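Long-range contacts in UPF0237 protein SP_0238 (Streptococcus pneumoniae, PDB 1ZPV), which is of unknown function but forms a homodimer of ACT domains, a fold that in many relatives binds small regulatory ligands such as amino acids: residues G30-I36 and M48-S53; F59-R63 and N78-A82; T9-K15 and E43-M48. All coordinates share one frame; numbering follows the deposited sequence. Where two conformers were deposited one is given.

Overall arrangement
Strand 4-12 and the turn after it supply the first half of interaction 3. The chain then runs through helix 18-28 into 30-36, the first half of interaction 1. After the hairpin turn, strand 44-53 answers both: 43-48 closes interaction 3 against 9-15, and 48-53 closes interaction 1 against 30-36, so the two cross along the chain and share M48. Their centres are about 17 Å apart on the sheet. Interaction 2 follows in series, opening with helix 59-72 and closing when strand 75-81 returns beside strand 4-12, where N78 N lies 2.8 Å from T9 O. Interactions 1 and 3 join two neighbouring strand pairs, and interaction 2 packs a helix on the edge strand; all three touch the second subunit.

Interaction 1: G30-I36 and M48-S53; sequences GLNIDDI and MAVVSS
D34 and D35 both face V50 in a classic beta bulge, which interrupts the antiparallel hairpin of strands 32-41 and 44-53 in the ACT sheet. V50 O receives D34 N at 2.8 Å and, more weakly, D35 N, while V50 N returns a bond to D35 O. On the earlier side of the bulge N32 and S52 form a hydrogen-bonded pair, with N32 N 2.7 Å from S52 O; on the later side I36 and A49 face each other as a non-hydrogen-bonded pair.

The D34 side chain reaches back across the hairpin to S52. Its CG stands beside its own backbone N (chi1 -60°), and S52 OG is turned between backbone N and carbonyl carbon (chi1 65°); these two rotations bring the groups together. S52 OG donates to D34 OD2 at 2.7 Å, using the syn lone pair of the carboxylate. The same OD2 makes a salt bridge with K5 of strand 4-12, so a serine hydroxyl and a lysine grip one oxygen and probably stabilise its negative charge. D35 turns its end away from V50: D35 OD1 accepts I36 N at 2.7 Å from the anti side, out of the carboxylate plane, and OD2 accepts D42 N of the second subunit. I36 CG1 lies alongside strand 44-53, 4.1 Å from A49 CB. V51, on the same face as I36 and A49, meets I26 of helix 18-28.

At the start of 30-36, G30 closes helix 18-28 in a Schellman motif. L31 then lays CD2 against S53 CB at 3.9 Å. S53 OG accepts E55 N, and a water donating to G30 O at 2.6 Å also hydrogen-bonds to that hydroxyl.

Interaction 2: F59-R63 and N78-A82; sequences FTYLR and NIQSA
F59 lays one face of its ring against S81 at the first turn of helix 59-72. S81 CB sits over that face, 3.6 Å from the ring centroid and 17° off the normal, a CH-pi contact shifted slightly toward the rim. The ring edge meets strand 75-81 two residues earlier: CE1 of F59 is 4.1 Å from I79 CG1, close to the ring plane. One aromatic side chain thus touches two successive inward residues of the strand, by face and by edge. S81 OG also lies near the ring, 3.7 Å from F59 CZ, and accepts the backbone N of A83, while A6 of strand 4-12 also packs against F59. The carbonyl O of F59 takes R63 N at 3.0 Å, the ordinary helical bond that spans the segment.

L62 also points toward the strand, its CB 4.4 Å from I79 CD1; its side chain goes on to M4 of strand 4-12 and to Q57. This is the helix-on-sheet layer of the beta-alpha-beta-beta-alpha-beta ACT fold, in which the second helix leads back into an edge strand of its own chain's sheet. Helix 59-63 and strand 78-81 run nearly antiparallel, at 161°, with their axes 8.9 Å apart at closest approach.

R63 crosses I79 at about a right angle, and the aliphatic part of the arginine does the touching, with R63 CG 3.6 Å from I79 CG2 in the conformer given. I79 meets F59, L62 and R63 because its CG1 is anti to the backbone N (chi1 -178°), sending CG1 and CD1 toward F59 and L62 while CG2 branches toward R63. Q80, between I79 and S81, points the other way, and its NE2 donates to S81 O at 3.2 Å almost within the plane of its own amide.

Interaction 3: T9-K15 and E43-M48; sequences TVVGKDK and EYFTMM
K13 curls past Y44 to reach E43 where the turn after strand 4-12 meets the start of strand 44-53. Its CB leads away from 43-48, but bends at chi2, chi3 and chi4 curl the chain back. K13 CD reaches the tyrosine ring obliquely, 3.2 Å from Y44 CE1. K13 CE comes within 3.2 Å of E43 OE1, and K13 NZ forms a salt bridge to E43 OE1 at 3.1 Å, its hydrogen bond weak. NZ also bridges to E86 of the second subunit, so the lysine probably offsets two carboxylates that lie close to each other. E43 CG covers one face of the Y44 ring, and G12 O lies at its edge, in plane. Further round the turn K15 CB sits over a face of F45, 3.5 Å from the ring centroid, in a CH-pi contact.

Along the strands V10 and M47 (selenomethionine) exchange backbone bonds, V10 N to M47 O at 2.9 Å, and lie side by side, V10 CB 3.5 Å from M47 CG. G12 and F45 pair likewise. F45 and M47 pack under helix 18-28 against I18, V10 meets V75 and I77 of strand 75-81, and V11, on the other sheet face, touches M48 of the second subunit.

Interaction 1: G30-I36 and M48-S53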
loop_
_atom_site.group_PDB
_atom_site.type_symbol
_atom_site.label_atom_id
_atom_site.label_comp_id
_atom_site.label_asym_id
_atom_site.label_seq_id
_atom_site.Cartn_x
_atom_site.Cartn_y
_atom_site.Cartn_z
ATOM N N GLY C 30 -18.549 10.589 -18.322
ATOM C CA GLY C 30 -18.025 10.349 -19.665
ATOM C C GLY C 30 -16.534 10.042 -19.690
ATOM O O GLY C 30 -15.866 10.339 -20.693
ATOM N N LEU C 31 -16.011 9.443 -18.614
ATOM C CA LEU C 31 -14.586 9.113 -18.552
ATOM C C LEU C 31 -14.371 7.634 -18.932
ATOM O O LEU C 31 -15.249 6.789 -18.685
ATOM C CB LEU C 31 -13.982 9.428 -17.186
ATOM C CG LEU C 31 -14.203 10.834 -16.617
ATOM C CD1 LEU C 31 -13.716 10.873 -15.163
ATOM C CD2 LEU C 31 -13.484 11.875 -17.471
ATOM N N ASN C 32 -13.248 7.349 -19.575
ATOM C CA ASN C 32 -12.836 5.947 -19.841
ATOM C C ASN C 32 -12.104 5.288 -18.657
ATOM O O ASN C 32 -11.256 5.919 -18.056
ATOM C CB ASN C 32 -11.893 5.920 -21.054
ATOM C CG ASN C 32 -12.510 6.548 -22.249
ATOM O OD1 ASN C 32 -13.587 6.134 -22.683
ATOM N ND2 ASN C 32 -11.860 7.571 -22.784
ATOM N N ILE C 33 -12.395 4.022 -18.360
ATOM C CA ILE C 33 -11.563 3.248 -17.442
ATOM C C ILE C 33 -10.451 2.507 -18.217
ATOM O O ILE C 33 -10.701 1.466 -18.836
ATOM C CB ILE C 33 -12.415 2.218 -16.665
ATOM C CG1 ILE C 33 -13.593 2.912 -15.966
ATOM C CG2 ILE C 33 -11.517 1.365 -15.679
ATOM C CD1 ILE C 33 -14.572 1.916 -15.216
ATOM N N ASP C 34 -9.230 3.038 -18.178
ATOM C CA ASP C 34 -8.085 2.373 -18.805
ATOM C C ASP C 34 -7.597 1.161 -18.023
ATOM O O ASP C 34 -7.061 0.204 -18.597
ATOM C CB ASP C 34 -6.963 3.387 -18.973
ATOM C CG ASP C 34 -7.395 4.558 -19.841
ATOM O OD1 ASP C 34 -7.908 4.302 -20.925
ATOM O OD2 ASP C 34 -7.267 5.714 -19.409
ATOM N N ASP C 35 -7.755 1.210 -16.703
ATOM C CA ASP C 35 -7.349 0.090 -15.855
ATOM C C ASP C 35 -8.017 0.236 -14.498
ATOM O O ASP C 35 -8.390 1.347 -14.082
ATOM C CB ASP C 35 -5.818 0.009 -15.657
ATOM C CG ASP C 35 -5.333 -1.433 -15.376
ATOM O OD1 ASP C 35 -6.195 -2.301 -15.093
ATOM O OD2 ASP C 35 -4.093 -1.674 -15.385
ATOM N N ILE C 36 -8.167 -0.892 -13.824
ATOM C CA ILE C 36 -8.863 -0.925 -12.512
ATOM C C ILE C 36 -8.318 -2.098 -11.707
ATOM O O ILE C 36 -7.827 -3.117 -12.271
ATOM C CB ILE C 36 -10.405 -0.989 -12.718
ATOM C CG1 ILE C 36 -11.192 -0.655 -11.435
ATOM C CG2 ILE C 36 -10.868 -2.344 -13.351
ATOM C CD1 ILE C 36 -12.672 -0.468 -11.673
HETATM N N MSE C 48 -8.653 1.019 -7.123
HETATM C CA MSE C 48 -7.951 2.073 -7.809
HETATM C C MSE C 48 -8.254 1.952 -9.283
HETATM O O MSE C 48 -8.441 0.828 -9.794
HETATM C CB MSE C 48 -6.467 1.984 -7.497
HETATM C CG MSE C 48 -6.162 2.392 -6.051
HETATM SE SE MSE C 48 -4.283 2.568 -5.675
HETATM C CE MSE C 48 -4.295 3.709 -4.221
ATOM N N ALA C 49 -8.366 3.102 -9.955
ATOM C CA ALA C 49 -8.694 3.123 -11.377
ATOM C C ALA C 49 -7.919 4.239 -12.057
ATOM O O ALA C 49 -7.719 5.317 -11.488
ATOM C CB ALA C 49 -10.188 3.316 -11.627
ATOM N N VAL C 50 -7.486 3.954 -13.263
ATOM C CA VAL C 50 -6.852 4.957 -14.102
ATOM C C VAL C 50 -7.886 5.251 -15.152
ATOM O O VAL C 50 -8.377 4.335 -15.824
ATOM C CB VAL C 50 -5.521 4.467 -14.740
ATOM C CG1 VAL C 50 -5.054 5.425 -15.896
ATOM C CG2 VAL C 50 -4.418 4.369 -13.686
ATOM N N VAL C 51 -8.203 6.539 -15.275
ATOM C CA VAL C 51 -9.288 6.995 -16.129
ATOM C C VAL C 51 -8.715 8.048 -17.087
ATOM O O VAL C 51 -7.645 8.641 -16.835
ATOM C CB VAL C 51 -10.470 7.552 -15.249
ATOM C CG1 VAL C 51 -11.059 6.387 -14.332
ATOM C CG2 VAL C 51 -10.009 8.772 -14.400
ATOM N N SER C 52 -9.392 8.248 -18.206
ATOM C CA SER C 52 -8.961 9.254 -19.190
ATOM C C SER C 52 -10.140 9.789 -19.987
ATOM O O SER C 52 -11.260 9.199 -19.988
ATOM C CB SER C 52 -7.914 8.652 -20.143
ATOM O OG SER C 52 -8.498 7.619 -20.924
ATOM N N SER C 53 -9.901 10.924 -20.633
ATOM C CA SER C 53 -10.858 11.516 -21.552
ATOM C C SER C 53 -10.090 12.103 -22.725
ATOM O O SER C 53 -8.948 12.523 -22.563
ATOM C CB SER C 53 -11.618 12.642 -20.861
ATOM O OG SER C 53 -12.607 13.212 -21.734
HETATM O O HOH W 1 -14.936 12.354 -21.992
#

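Interaction 2: F59-R63 and N78-A82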
loop_
_atom_site.group_PDB
_atom_site.type_symbol
_atom_site.label_atom_id
_atom_site.label_comp_id
_atom_site.label_asym_id
_atom_site.label_seq_id
_atom_site.Cartn_x
_atom_site.Cartn_y
_atom_site.Cartn_z
ATOM N N PHE C 59 -10.321 19.538 -12.935
ATOM C CA PHE C 59 -10.073 18.763 -11.716
ATOM C C PHE C 59 -10.643 19.407 -10.464
ATOM O O PHE C 59 -10.849 18.714 -9.476
ATOM C CB PHE C 59 -8.570 18.425 -11.534
ATOM C CG PHE C 59 -8.132 17.297 -12.396
ATOM C CD1 PHE C 59 -8.201 15.983 -11.941
ATOM C CD2 PHE C 59 -7.756 17.535 -13.714
ATOM C CE1 PHE C 59 -7.848 14.921 -12.794
ATOM C CE2 PHE C 59 -7.400 16.498 -14.578
ATOM C CZ PHE C 59 -7.437 15.186 -14.120
ATOM N N THR C 60 -10.886 20.726 -10.487
ATOM C CA THR C 60 -11.511 21.357 -9.327
ATOM C C THR C 60 -12.893 20.767 -9.151
ATOM O O THR C 60 -13.241 20.332 -8.059
ATOM C CB THR C 60 -11.593 22.857 -9.481
ATOM O OG1 THR C 60 -10.274 23.335 -9.803
ATOM C CG2 THR C 60 -12.110 23.520 -8.204
ATOM N N TYR C 61 -13.649 20.732 -10.232
ATOM C CA TYR C 61 -14.982 20.134 -10.238
ATOM C C TYR C 61 -14.947 18.638 -9.938
ATOM O O TYR C 61 -15.708 18.154 -9.073
ATOM C CB TYR C 61 -15.697 20.396 -11.580
ATOM C CG TYR C 61 -16.992 19.654 -11.692
ATOM C CD1 TYR C 61 -18.069 19.914 -10.811
ATOM C CD2 TYR C 61 -17.153 18.665 -12.646
ATOM C CE1 TYR C 61 -19.277 19.194 -10.923
ATOM C CE2 TYR C 61 -18.325 17.942 -12.727
ATOM C CZ TYR C 61 -19.378 18.224 -11.883
ATOM O OH TYR C 61 -20.530 17.469 -12.031
ATOM N N LEU C 62 -14.055 17.910 -10.611
ATOM C CA LEU C 62 -14.000 16.426 -10.421
ATOM C C LEU C 62 -13.671 15.978 -8.996
ATOM O O LEU C 62 -14.233 14.974 -8.478
ATOM C CB LEU C 62 -13.038 15.755 -11.414
ATOM C CG LEU C 62 -13.398 15.898 -12.905
ATOM C CD1 LEU C 62 -12.228 15.401 -13.776
ATOM C CD2 LEU C 62 -14.721 15.191 -13.294
ATOM N N ARG C 63 -12.751 16.695 -8.369
ATOM C CA ARG C 63 -12.345 16.369 -7.013
ATOM C C ARG C 63 -13.563 16.534 -6.115
ATOM O O ARG C 63 -13.892 15.638 -5.331
ATOM C CB ARG C 63 -11.173 17.234 -6.548
ATOM C CG ARG C 63 -9.875 16.928 -7.260
ATOM C CD ARG C 63 -8.670 17.611 -6.621
ATOM N NE ARG C 63 -8.599 19.052 -6.901
ATOM C CZ ARG C 63 -9.075 20.005 -6.094
ATOM N NH1 ARG C 63 -9.665 19.676 -4.948
ATOM N NH2 ARG C 63 -8.959 21.290 -6.426
ATOM N N ASN C 78 -10.433 9.754 -3.881
ATOM C CA ASN C 78 -9.422 10.755 -4.201
ATOM C C ASN C 78 -9.187 10.694 -5.714
ATOM O O ASN C 78 -9.237 9.597 -6.317
ATOM C CB ASN C 78 -8.140 10.501 -3.378
ATOM C CG ASN C 78 -8.252 11.000 -1.901
ATOM O OD1 ASN C 78 -7.701 12.055 -1.539
ATOM N ND2 ASN C 78 -8.954 10.248 -1.062
ATOM N N ILE C 79 -9.003 11.839 -6.354
ATOM C CA ILE C 79 -8.581 11.824 -7.774
ATOM C C ILE C 79 -7.340 12.700 -7.957
ATOM O O ILE C 79 -7.261 13.805 -7.386
ATOM C CB ILE C 79 -9.748 12.194 -8.753
ATOM C CG1 ILE C 79 -9.300 12.122 -10.232
ATOM C CG2 ILE C 79 -10.420 13.538 -8.365
ATOM C CD1 ILE C 79 -10.469 12.223 -11.238
ATOM N N GLN C 80 -6.374 12.207 -8.740
ATOM C CA GLN C 80 -5.118 12.900 -8.957
ATOM C C GLN C 80 -4.881 12.954 -10.469
ATOM O O GLN C 80 -4.854 11.902 -11.106
ATOM C CB GLN C 80 -4.005 12.092 -8.272
ATOM C CG GLN C 80 -2.593 12.573 -8.512
ATOM C CD GLN C 80 -2.363 13.969 -7.954
ATOM O OE1 GLN C 80 -2.363 14.171 -6.737
ATOM N NE2 GLN C 80 -2.184 14.942 -8.850
ATOM N N SER C 81 -4.692 14.150 -11.035
ATOM C CA SER C 81 -4.308 14.260 -12.449
ATOM C C SER C 81 -2.952 13.591 -12.617
ATOM O O SER C 81 -2.029 13.817 -11.803
ATOM C CB SER C 81 -4.200 15.735 -12.882
ATOM O OG SER C 81 -3.765 15.792 -14.211
ATOM N N ALA C 82 -2.803 12.848 -13.709
ATOM C CA ALA C 82 -1.528 12.224 -14.092
ATOM C C ALA C 82 -0.465 13.257 -14.524
ATOM O O ALA C 82 0.731 12.953 -14.527
ATOM C CB ALA C 82 -1.768 11.231 -15.222
#

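Interaction 3: T9-K15 and E43-M48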
loop_
_atom_site.group_PDB
_atom_site.type_symbol
_atom_site.label_atom_id
_atom_site.label_comp_id
_atom_site.label_asym_id
_atom_site.label_seq_id
_atom_site.Cartn_x
_atom_site.Cartn_y
_atom_site.Cartn_z
ATOM N N THR C 9 -8.635 6.806 -6.417
ATOM C CA THR C 9 -8.436 5.828 -5.367
ATOM C C THR C 9 -9.624 5.894 -4.428
ATOM O O THR C 9 -10.188 6.975 -4.153
ATOM C CB THR C 9 -7.081 6.023 -4.641
ATOM O OG1 THR C 9 -7.015 7.326 -4.116
ATOM C CG2 THR C 9 -5.926 5.904 -5.618
ATOM N N VAL C 10 -10.023 4.726 -3.953
ATOM C CA VAL C 10 -11.218 4.601 -3.139
ATOM C C VAL C 10 -10.925 3.741 -1.909
ATOM O O VAL C 10 -10.265 2.690 -2.021
ATOM C CB VAL C 10 -12.379 3.908 -3.958
ATOM C CG1 VAL C 10 -13.610 3.731 -3.078
ATOM C CG2 VAL C 10 -12.683 4.674 -5.265
ATOM N N VAL C 11 -11.410 4.200 -0.745
ATOM C CA VAL C 11 -11.257 3.505 0.527
ATOM C C VAL C 11 -12.576 3.573 1.263
ATOM O O VAL C 11 -13.178 4.668 1.396
ATOM C CB VAL C 11 -10.200 4.158 1.481
ATOM C CG1 VAL C 11 -10.045 3.284 2.790
ATOM C CG2 VAL C 11 -8.890 4.328 0.800
ATOM N N GLY C 12 -13.019 2.420 1.744
ATOM C CA GLY C 12 -14.171 2.357 2.624
ATOM C C GLY C 12 -14.152 1.088 3.447
ATOM O O GLY C 12 -13.257 0.261 3.292
ATOM N N LYS C 13 -15.170 0.906 4.279
ATOM C CA LYS C 13 -15.237 -0.253 5.180
ATOM C C LYS C 13 -15.786 -1.510 4.493
ATOM O O LYS C 13 -15.373 -2.629 4.807
ATOM C CB LYS C 13 -16.138 0.055 6.388
ATOM C CG LYS C 13 -15.554 0.956 7.441
ATOM C CD LYS C 13 -14.106 0.629 7.805
ATOM C CE LYS C 13 -13.947 -0.622 8.654
ATOM N NZ LYS C 13 -14.640 -0.498 9.949
ATOM N N ASP C 14 -16.733 -1.319 3.575
ATOM C CA ASP C 14 -17.494 -2.434 3.007
ATOM C C ASP C 14 -17.437 -2.367 1.502
ATOM O O ASP C 14 -17.414 -1.275 0.919
ATOM C CB ASP C 14 -18.942 -2.380 3.460
ATOM C CG ASP C 14 -19.093 -2.552 4.959
ATOM O OD1 ASP C 14 -18.645 -3.595 5.511
ATOM O OD2 ASP C 14 -19.668 -1.637 5.597
ATOM N N LYS C 15 -17.376 -3.526 0.868
ATOM C CA LYS C 15 -17.266 -3.530 -0.579
ATOM C C LYS C 15 -18.631 -3.488 -1.250
ATOM O O LYS C 15 -18.723 -3.210 -2.438
ATOM C CB LYS C 15 -16.500 -4.757 -1.051
ATOM C CG LYS C 15 -17.168 -6.073 -0.786
ATOM C CD LYS C 15 -16.439 -7.209 -1.518
ATOM C CE LYS C 15 -15.983 -6.772 -2.891
ATOM N NZ LYS C 15 -16.093 -7.868 -3.899
ATOM N N GLU C 43 -9.157 -4.080 7.293
ATOM C CA GLU C 43 -10.607 -4.160 7.442
ATOM C C GLU C 43 -11.359 -3.340 6.381
ATOM O O GLU C 43 -12.575 -3.134 6.491
ATOM C CB GLU C 43 -11.013 -3.687 8.850
ATOM C CG GLU C 43 -10.541 -2.254 9.180
ATOM C CD GLU C 43 -11.067 -1.716 10.507
ATOM O OE1 GLU C 43 -12.184 -2.120 10.900
ATOM O OE2 GLU C 43 -10.363 -0.885 11.162
ATOM N N TYR C 44 -10.633 -2.883 5.363
ATOM C CA TYR C 44 -11.155 -1.921 4.369
ATOM C C TYR C 44 -11.240 -2.531 2.966
ATOM O O TYR C 44 -10.516 -3.469 2.647
ATOM C CB TYR C 44 -10.253 -0.664 4.351
ATOM C CG TYR C 44 -10.076 -0.093 5.728
ATOM C CD1 TYR C 44 -11.091 0.612 6.353
ATOM C CD2 TYR C 44 -8.898 -0.318 6.435
ATOM C CE1 TYR C 44 -10.929 1.093 7.649
ATOM C CE2 TYR C 44 -8.727 0.148 7.694
ATOM C CZ TYR C 44 -9.730 0.854 8.298
ATOM O OH TYR C 44 -9.491 1.284 9.558
ATOM N N PHE C 45 -12.164 -2.015 2.159
ATOM C CA PHE C 45 -12.261 -2.342 0.759
ATOM C C PHE C 45 -11.630 -1.193 0.011
ATOM O O PHE C 45 -11.909 -0.033 0.310
ATOM C CB PHE C 45 -13.723 -2.505 0.308
ATOM C CG PHE C 45 -13.843 -2.768 -1.163
ATOM C CD1 PHE C 45 -13.370 -3.972 -1.700
ATOM C CD2 PHE C 45 -14.374 -1.806 -2.031
ATOM C CE1 PHE C 45 -13.443 -4.220 -3.060
ATOM C CE2 PHE C 45 -14.447 -2.071 -3.449
ATOM C CZ PHE C 45 -13.978 -3.253 -3.935
ATOM N N THR C 46 -10.757 -1.501 -0.941
ATOM C CA THR C 46 -10.068 -0.468 -1.675
ATOM C C THR C 46 -10.135 -0.731 -3.184
ATOM O O THR C 46 -10.210 -1.876 -3.621
ATOM C CB THR C 46 -8.599 -0.372 -1.272
ATOM O OG1 THR C 46 -7.887 -1.470 -1.845
ATOM C CG2 THR C 46 -8.440 -0.387 0.274
HETATM N N MSE C 47 -10.185 0.330 -3.974
HETATM C CA MSE C 47 -10.036 0.104 -5.419
HETATM C C MSE C 47 -9.243 1.246 -5.969
HETATM O O MSE C 47 -9.144 2.308 -5.339
HETATM C CB MSE C 47 -11.387 -0.076 -6.144
HETATM C CG MSE C 47 -12.338 0.994 -5.953
HETATM SE SE MSE C 47 -14.099 0.621 -6.731
HETATM C CE MSE C 47 -13.757 0.970 -8.373
HETATM N N MSE C 48 -8.653 1.019 -7.123
HETATM C CA MSE C 48 -7.951 2.073 -7.809
HETATM C C MSE C 48 -8.254 1.952 -9.283
HETATM O O MSE C 48 -8.441 0.828 -9.794
HETATM C CB MSE C 48 -6.467 1.984 -7.497
HETATM C CG MSE C 48 -6.162 2.392 -6.051
HETATM SE SE MSE C 48 -4.283 2.568 -5.675
HETATM C CE MSE C 48 -4.295 3.709 -4.221
#